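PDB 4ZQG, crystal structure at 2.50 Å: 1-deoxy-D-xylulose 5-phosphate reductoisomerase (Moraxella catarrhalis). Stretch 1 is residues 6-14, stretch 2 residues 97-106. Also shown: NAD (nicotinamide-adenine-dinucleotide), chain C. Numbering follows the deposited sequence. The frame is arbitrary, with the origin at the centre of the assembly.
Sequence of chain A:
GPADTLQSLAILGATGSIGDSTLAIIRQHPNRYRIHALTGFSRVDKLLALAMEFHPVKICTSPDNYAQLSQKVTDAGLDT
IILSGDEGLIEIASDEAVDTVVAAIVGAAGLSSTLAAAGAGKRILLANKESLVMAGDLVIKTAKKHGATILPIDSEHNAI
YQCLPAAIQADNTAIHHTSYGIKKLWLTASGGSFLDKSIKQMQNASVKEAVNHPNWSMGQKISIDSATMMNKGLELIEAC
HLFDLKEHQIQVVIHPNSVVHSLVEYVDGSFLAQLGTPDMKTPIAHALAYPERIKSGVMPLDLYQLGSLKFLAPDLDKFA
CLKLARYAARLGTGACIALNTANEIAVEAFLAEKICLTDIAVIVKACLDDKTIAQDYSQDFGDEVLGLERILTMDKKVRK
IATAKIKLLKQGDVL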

ATOM      1  N   LEU A   6      30.855  -6.648   2.746  1.00 83.46           N
ATOM      2  CA  LEU A   6      29.836  -6.346   3.808  1.00 80.28           C
ATOM      3  C   LEU A   6      29.581  -4.862   3.905  1.00 76.38           C
ATOM      4  O   LEU A   6      30.525  -4.076   3.938  1.00 76.62           O
ATOM      5  CB  LEU A   6      30.309  -6.825   5.167  1.00 78.58           C
ATOM      6  CG  LEU A   6      30.644  -8.306   5.231  1.00 82.62           C
ATOM      7  CD1 LEU A   6      30.997  -8.691   6.664  1.00 81.68           C
ATOM      8  CD2 LEU A   6      29.493  -9.154   4.693  1.00 84.01           C
ATOM      9  N   GLN A   7      28.309  -4.487   3.961  1.00 71.61           N
ATOM     10  CA  GLN A   7      27.941  -3.099   4.174  1.00 68.68           C
ATOM     11  C   GLN A   7      28.371  -2.666   5.577  1.00 64.94           C
ATOM     12  O   GLN A   7      27.906  -3.192   6.571  1.00 61.47           O
ATOM     13  CB  GLN A   7      26.440  -2.922   3.989  1.00 69.29           C
ATOM     14  CG  GLN A   7      25.925  -1.486   3.902  1.00 69.27           C
ATOM     15  CD  GLN A   7      24.427  -1.472   3.700  1.00 66.59           C
ATOM     16  OE1 GLN A   7      23.702  -0.604   4.187  1.00 64.53           O
ATOM     17  NE2 GLN A   7      23.955  -2.476   2.995  1.00 67.79           N
ATOM     18  N   SER A   8      29.263  -1.687   5.616  1.00 63.16           N
ATOM     19  CA  SER A   8      29.767  -1.114   6.827  1.00 62.11           C
ATOM     20  C   SER A   8      28.743  -0.180   7.467  1.00 60.10           C
ATOM     21  O   SER A   8      28.245   0.701   6.809  1.00 60.13           O
ATOM     22  CB  SER A   8      31.016  -0.350   6.464  1.00 63.78           C
ATOM     23  OG  SER A   8      31.575   0.276   7.590  1.00 68.02           O
ATOM     24  N   LEU A   9      28.439  -0.377   8.748  1.00 58.12           N
ATOM     25  CA  LEU A   9      27.466   0.439   9.483  1.00 56.70           C
ATOM     26  C   LEU A   9      28.053   1.281  10.609  1.00 55.36           C
ATOM     27  O   LEU A   9      28.807   0.783  11.405  1.00 53.49           O
ATOM     28  CB  LEU A   9      26.467  -0.474  10.164  1.00 57.50           C
ATOM     29  CG  LEU A   9      25.173  -0.781   9.464  1.00 59.33           C
ATOM     30  CD1 LEU A   9      25.365  -1.036   7.970  1.00 62.09           C
ATOM     31  CD2 LEU A   9      24.542  -1.972  10.149  1.00 59.05           C
ATOM     32  N   ALA A  10      27.641   2.542  10.703  1.00 54.22           N
ATOM     33  CA  ALA A  10      27.824   3.327  11.914  1.00 53.07           C
ATOM     34  C   ALA A  10      26.461   3.523  12.497  1.00 52.07           C
ATOM     35  O   ALA A  10      25.578   4.006  11.803  1.00 51.71           O
ATOM     36  CB  ALA A  10      28.434   4.672  11.595  1.00 53.20           C
ATOM     37  N   ILE A  11      26.279   3.164  13.759  1.00 51.70           N
ATOM     38  CA  ILE A  11      24.997   3.368  14.437  1.00 51.37           C
ATOM     39  C   ILE A  11      25.117   4.451  15.497  1.00 51.22           C
ATOM     40  O   ILE A  11      25.603   4.226  16.593  1.00 50.08           O
ATOM     41  CB  ILE A  11      24.480   2.077  15.061  1.00 51.54           C
ATOM     42  CG1 ILE A  11      24.349   1.011  13.979  1.00 52.06           C
ATOM     43  CG2 ILE A  11      23.158   2.332  15.746  1.00 50.65           C
ATOM     44  CD1 ILE A  11      24.034  -0.351  14.529  1.00 52.94           C
ATOM     45  N   LEU A  12      24.685   5.650  15.139  1.00 51.11           N
ATOM     46  CA  LEU A  12      24.777   6.760  16.028  1.00 50.99           C
ATOM     47  C   LEU A  12      23.568   6.689  16.908  1.00 50.50           C
ATOM     48  O   LEU A  12      22.457   6.791  16.428  1.00 51.38           O
ATOM     49  CB  LEU A  12      24.796   8.057  15.236  1.00 51.66           C
ATOM     50  CG  LEU A  12      25.944   8.297  14.274  1.00 52.76           C
ATOM     51  CD1 LEU A  12      26.188   9.791  14.175  1.00 54.11           C
ATOM     52  CD2 LEU A  12      27.228   7.705  14.767  1.00 53.95           C
ATOM     53  N   GLY A  13      23.767   6.531  18.204  1.00 50.73           N
ATOM     54  CA  GLY A  13      22.640   6.402  19.144  1.00 50.62           C
ATOM     55  C   GLY A  13      22.306   4.942  19.355  1.00 50.50           C
ATOM     56  O   GLY A  13      21.164   4.596  19.558  1.00 50.75           O
ATOM     57  N   ALA A  14      23.335   4.092  19.371  1.00 51.01           N
ATOM     58  CA  ALA A  14      23.188   2.618  19.444  1.00 50.45           C
ATOM     59  C   ALA A  14      22.602   2.040  20.709  1.00 49.71           C
ATOM     60  O   ALA A  14      22.235   0.878  20.708  1.00 49.98           O
ATOM     61  CB  ALA A  14      24.527   1.939  19.185  1.00 50.20           C
ATOM     62  N   ALA A  97      35.539   4.777   5.847  1.00 65.12           N
ATOM     63  CA  ALA A  97      35.274   3.337   5.895  1.00 65.66           C
ATOM     64  C   ALA A  97      33.840   2.940   6.186  1.00 63.53           C
ATOM     65  O   ALA A  97      33.539   1.748   6.195  1.00 61.87           O
ATOM     66  CB  ALA A  97      36.190   2.689   6.941  1.00 66.70           C
ATOM     67  N   VAL A  98      32.986   3.926   6.457  1.00 63.09           N
ATOM     68  CA  VAL A  98      31.570   3.704   6.763  1.00 62.13           C
ATOM     69  C   VAL A  98      30.717   3.830   5.505  1.00 63.58           C
ATOM     70  O   VAL A  98      30.766   4.847   4.824  1.00 65.07           O
ATOM     71  CB  VAL A  98      31.080   4.774   7.748  1.00 61.01           C
ATOM     72  CG1 VAL A  98      29.595   4.702   7.948  1.00 60.54           C
ATOM     73  CG2 VAL A  98      31.737   4.611   9.077  1.00 61.86           C
ATOM     74  N   ASP A  99      29.899   2.828   5.210  1.00 64.25           N
ATOM     75  CA  ASP A  99      28.924   2.933   4.124  1.00 62.47           C
ATOM     76  C   ASP A  99      27.637   3.590   4.614  1.00 60.85           C
ATOM     77  O   ASP A  99      27.106   4.471   3.960  1.00 64.61           O
ATOM     78  CB  ASP A  99      28.544   1.556   3.548  1.00 63.37           C
ATOM     79  CG  ASP A  99      29.703   0.836   2.870  1.00 65.80           C
ATOM     80  OD1 ASP A  99      29.734  -0.403   2.941  1.00 68.28           O
ATOM     81  OD2 ASP A  99      30.583   1.474   2.265  1.00 67.53           O
ATOM     82  N   THR A 100      27.111   3.148   5.744  1.00 58.16           N
ATOM     83  CA  THR A 100      25.761   3.497   6.125  1.00 56.30           C
ATOM     84  C   THR A 100      25.681   4.039   7.522  1.00 54.05           C
ATOM     85  O   THR A 100      26.283   3.505   8.395  1.00 54.16           O
ATOM     86  CB  THR A 100      24.827   2.288   5.956  1.00 57.15           C
ATOM     87  OG1 THR A 100      24.844   1.896   4.577  1.00 58.69           O
ATOM     88  CG2 THR A 100      23.362   2.638   6.332  1.00 56.41           C
ATOM     89  N   VAL A 101      24.939   5.124   7.726  1.00 52.67           N
ATOM     90  CA  VAL A 101      24.808   5.706   9.033  1.00 51.33           C
ATOM     91  C   VAL A 101      23.370   5.633   9.412  1.00 51.13           C
ATOM     92  O   VAL A 101      22.503   6.060   8.655  1.00 52.07           O
ATOM     93  CB  VAL A 101      25.206   7.168   9.072  1.00 51.48           C
ATOM     94  CG1 VAL A 101      24.934   7.733  10.447  1.00 51.35           C
ATOM     95  CG2 VAL A 101      26.675   7.332   8.746  1.00 52.89           C
ATOM     96  N   VAL A 102      23.127   5.110  10.600  1.00 50.44           N
ATOM     97  CA  VAL A 102      21.833   5.075  11.197  1.00 49.35           C
ATOM     98  C   VAL A 102      21.819   6.257  12.177  1.00 50.33           C
ATOM     99  O   VAL A 102      22.511   6.263  13.163  1.00 49.62           O
ATOM    100  CB  VAL A 102      21.685   3.730  11.899  1.00 49.15           C
ATOM    101  CG1 VAL A 102      20.394   3.626  12.709  1.00 48.54           C
ATOM    102  CG2 VAL A 102      21.820   2.623  10.865  1.00 49.00           C
ATOM    103  N   ALA A 103      21.025   7.274  11.877  1.00 50.71           N
ATOM    104  CA  ALA A 103      21.015   8.487  12.644  1.00 51.33           C
ATOM    105  C   ALA A 103      19.990   8.375  13.732  1.00 51.73           C
ATOM    106  O   ALA A 103      18.865   8.727  13.505  1.00 51.67           O
ATOM    107  CB  ALA A 103      20.647   9.639  11.729  1.00 52.26           C
ATOM    108  N   ALA A 104      20.351   7.889  14.913  1.00 53.13           N
ATOM    109  CA  ALA A 104      19.341   7.695  15.984  1.00 53.11           C
ATOM    110  C   ALA A 104      19.631   8.428  17.255  1.00 53.64           C
ATOM    111  O   ALA A 104      19.158   8.009  18.290  1.00 52.05           O
ATOM    112  CB  ALA A 104      19.123   6.218  16.296  1.00 52.87           C
ATOM    113  N   ILE A 105      20.386   9.521  17.170  1.00 56.80           N
ATOM    114  CA  ILE A 105      20.572  10.404  18.304  1.00 60.22           C
ATOM    115  C   ILE A 105      19.297  11.166  18.459  1.00 61.06           C
ATOM    116  O   ILE A 105      18.827  11.673  17.506  1.00 63.06           O
ATOM    117  CB  ILE A 105      21.641  11.492  18.058  1.00 62.75           C
ATOM    118  CG1 ILE A 105      23.044  10.930  17.711  1.00 62.54           C
ATOM    119  CG2 ILE A 105      21.746  12.407  19.272  1.00 64.01           C
ATOM    120  CD1 ILE A 105      23.349   9.602  18.308  1.00 62.30           C
ATOM    121  N   VAL A 106      18.758  11.300  19.654  1.00 63.12           N
ATOM    122  CA  VAL A 106      17.523  12.076  19.835  1.00 62.02           C
ATOM    123  C   VAL A 106      17.788  13.584  19.863  1.00 63.76           C
ATOM    124  O   VAL A 106      18.826  14.051  20.302  1.00 61.20           O
ATOM    125  CB  VAL A 106      16.758  11.663  21.115  1.00 61.56           C
ATOM    126  CG1 VAL A 106      17.541  12.010  22.364  1.00 61.13           C
ATOM    127  CG2 VAL A 106      15.403  12.342  21.181  1.00 62.60           C
TER
HETATM  128  PA  NAD C 501      16.365   7.144  23.095  1.00 62.32           P
HETATM  129  O1A NAD C 501      16.125   8.258  24.056  1.00 61.38           O
HETATM  130  O2A NAD C 501      15.891   5.738  23.392  1.00 63.15           O
HETATM  131  O5B NAD C 501      17.909   7.082  22.618  1.00 62.55           O
HETATM  132  C5B NAD C 501      18.634   8.197  22.127  1.00 63.69           C
HETATM  133  C4B NAD C 501      20.066   7.798  21.735  1.00 65.55           C
HETATM  134  O4B NAD C 501      20.781   9.013  21.445  1.00 65.62           O
HETATM  135  C3B NAD C 501      20.831   7.066  22.846  1.00 66.06           C
HETATM  136  O3B NAD C 501      21.700   6.056  22.325  1.00 65.19           O
HETATM  137  C2B NAD C 501      21.646   8.175  23.493  1.00 66.67           C
HETATM  138  O2B NAD C 501      22.932   7.747  23.937  1.00 67.18           O
HETATM  139  C1B NAD C 501      21.817   9.226  22.402  1.00 67.13           C
HETATM  140  N9A NAD C 501      21.787  10.608  22.965  1.00 68.81           N
HETATM  141  C8A NAD C 501      20.856  11.098  23.802  1.00 69.50           C
HETATM  142  N7A NAD C 501      21.123  12.383  24.138  1.00 69.07           N
HETATM  143  C5A NAD C 501      22.247  12.738  23.516  1.00 68.03           C
HETATM  144  C6A NAD C 501      23.051  13.981  23.485  1.00 68.92           C
HETATM  145  N6A NAD C 501      22.655  15.084  24.196  1.00 70.26           N
HETATM  146  N1A NAD C 501      24.163  13.933  22.723  1.00 66.69           N
HETATM  147  C2A NAD C 501      24.548  12.813  22.043  1.00 67.37           C
HETATM  148  N3A NAD C 501      23.869  11.643  22.034  1.00 66.48           N
HETATM  149  C4A NAD C 501      22.710  11.563  22.748  1.00 68.19           C
HETATM  150  O3  NAD C 501      15.716   7.646  21.701  1.00 64.62           O
HETATM  151  PN  NAD C 501      14.778   6.851  20.658  1.00 60.55           P
HETATM  152  O1N NAD C 501      13.419   6.780  21.321  1.00 60.38           O
HETATM  153  O2N NAD C 501      15.556   5.666  20.140  1.00 58.61           O
HETATM  154  O5D NAD C 501      14.746   7.993  19.527  1.00 64.61           O
HETATM  155  C5D NAD C 501      15.808   8.151  18.584  1.00 65.61           C
HETATM  156  C4D NAD C 501      15.351   9.033  17.420  1.00 67.38           C
HETATM  157  O4D NAD C 501      14.538   8.311  16.491  1.00 69.58           O
HETATM  158  C3D NAD C 501      14.510  10.192  17.925  1.00 67.52           C
HETATM  159  O3D NAD C 501      14.806  11.315  17.102  1.00 65.20           O
HETATM  160  C2D NAD C 501      13.083   9.717  17.769  1.00 68.55           C
HETATM  161  O2D NAD C 501      12.171  10.822  17.675  1.00 68.81           O
HETATM  162  C1D NAD C 501      13.196   8.840  16.517  1.00 69.61           C
HETATM  163  N1N NAD C 501      12.200   7.757  16.498  1.00 70.35           N
HETATM  164  C2N NAD C 501      12.184   6.803  17.462  1.00 69.89           C
HETATM  165  C3N NAD C 501      11.207   5.785  17.458  1.00 69.06           C
HETATM  166  C7N NAD C 501      11.170   4.691  18.495  1.00 67.87           C
HETATM  167  O7N NAD C 501      10.506   3.690  18.293  1.00 65.08           O
HETATM  168  N7N NAD C 501      11.872   4.808  19.621  1.00 69.96           N
HETATM  169  C4N NAD C 501      10.264   5.775  16.442  1.00 64.65           C
HETATM  170  C5N NAD C 501      10.326   6.748  15.476  1.00 64.77           C
HETATM  171  C6N NAD C 501      11.291   7.739  15.510  1.00 66.65           C

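Two neighbouring strands, 7-12 and 100-103, run in the same direction, their axes 20° apart and 4.8 Å from each other at closest approach. The register is regular: Leu 9 lies beside Thr 100, Ala 10 beside Val 101, Ile 11 beside Val 102 and Leu 12 beside Ala 103. As is usual for parallel pairing, every second residue of each strand turns its N and O toward the partner. Ser 8 O accepts from Thr 100 N at 2.9 Å, Thr 100 O from Ala 10 N at 2.8 Å, Ala 10 O from Val 102 N at 2.9 Å, and Val 102 O from Leu 12 N at 3.0 Å. The ladder runs past the second strand to a last rung, Ala 104 N to Leu 12 O at 2.8 Å.

As the ladder ends, the first stretch turns. Ile 11 to Ala 14 form a type II turn, with Gly 13 at phi 93° and psi 36°, where a CB would be jammed against the preceding carbonyl. That CB would also point toward the second stretch and lie just 2.4 Å from Ala 104 O, so the backbone and the neighbour both demand glycine. The cofactor lies close to both stretches: Gly 13 O is 3.2 Å from NAD O3B, and Ile 105 CA is 3.4 Å from NAD O4B.

At the start of the ladder, polar side chains supplement the backbone. Asp 99 OD1 accepts from Ser 8 N at 3.0 Å, taking an amide that precedes the regular rungs, while Ser 8 OG donates to Ala 97 O at 2.8 Å. The extended Gln 7 side chain brings OE1 within 2.8 Å of Thr 100 OG1, which donates to it; the hydroxyl proton of buried Thr 100 thus has an acceptor.

Farther along, the pairing becomes apolar, and alternation sorts the residues by face. Leu 9, Ile 11, Thr 100 and Val 102 share one face, where Leu 9 CD1 reaches Thr 100 CB at 3.9 Å and Ile 11 CG2 lies 4.3 Å from Val 102 CG1. On the other face, small Ala 10 sits beside branched neighbours, its CB 3.8 Å from Val 98 CG1 and 4.3 Å from Val 101 CG2. Leu 12 continues this packing, with CG 4.0 Å from Val 101 CG1 and CB 3.7 Å from Ile 105 CD1. The same Ile 105 CD1 comes within 3.1 Å of Gly 13 N, a tight fit against the turn. The rule is economical: polar groups secure the entry, backbone bonds set the register, and apolar contacts form on both faces.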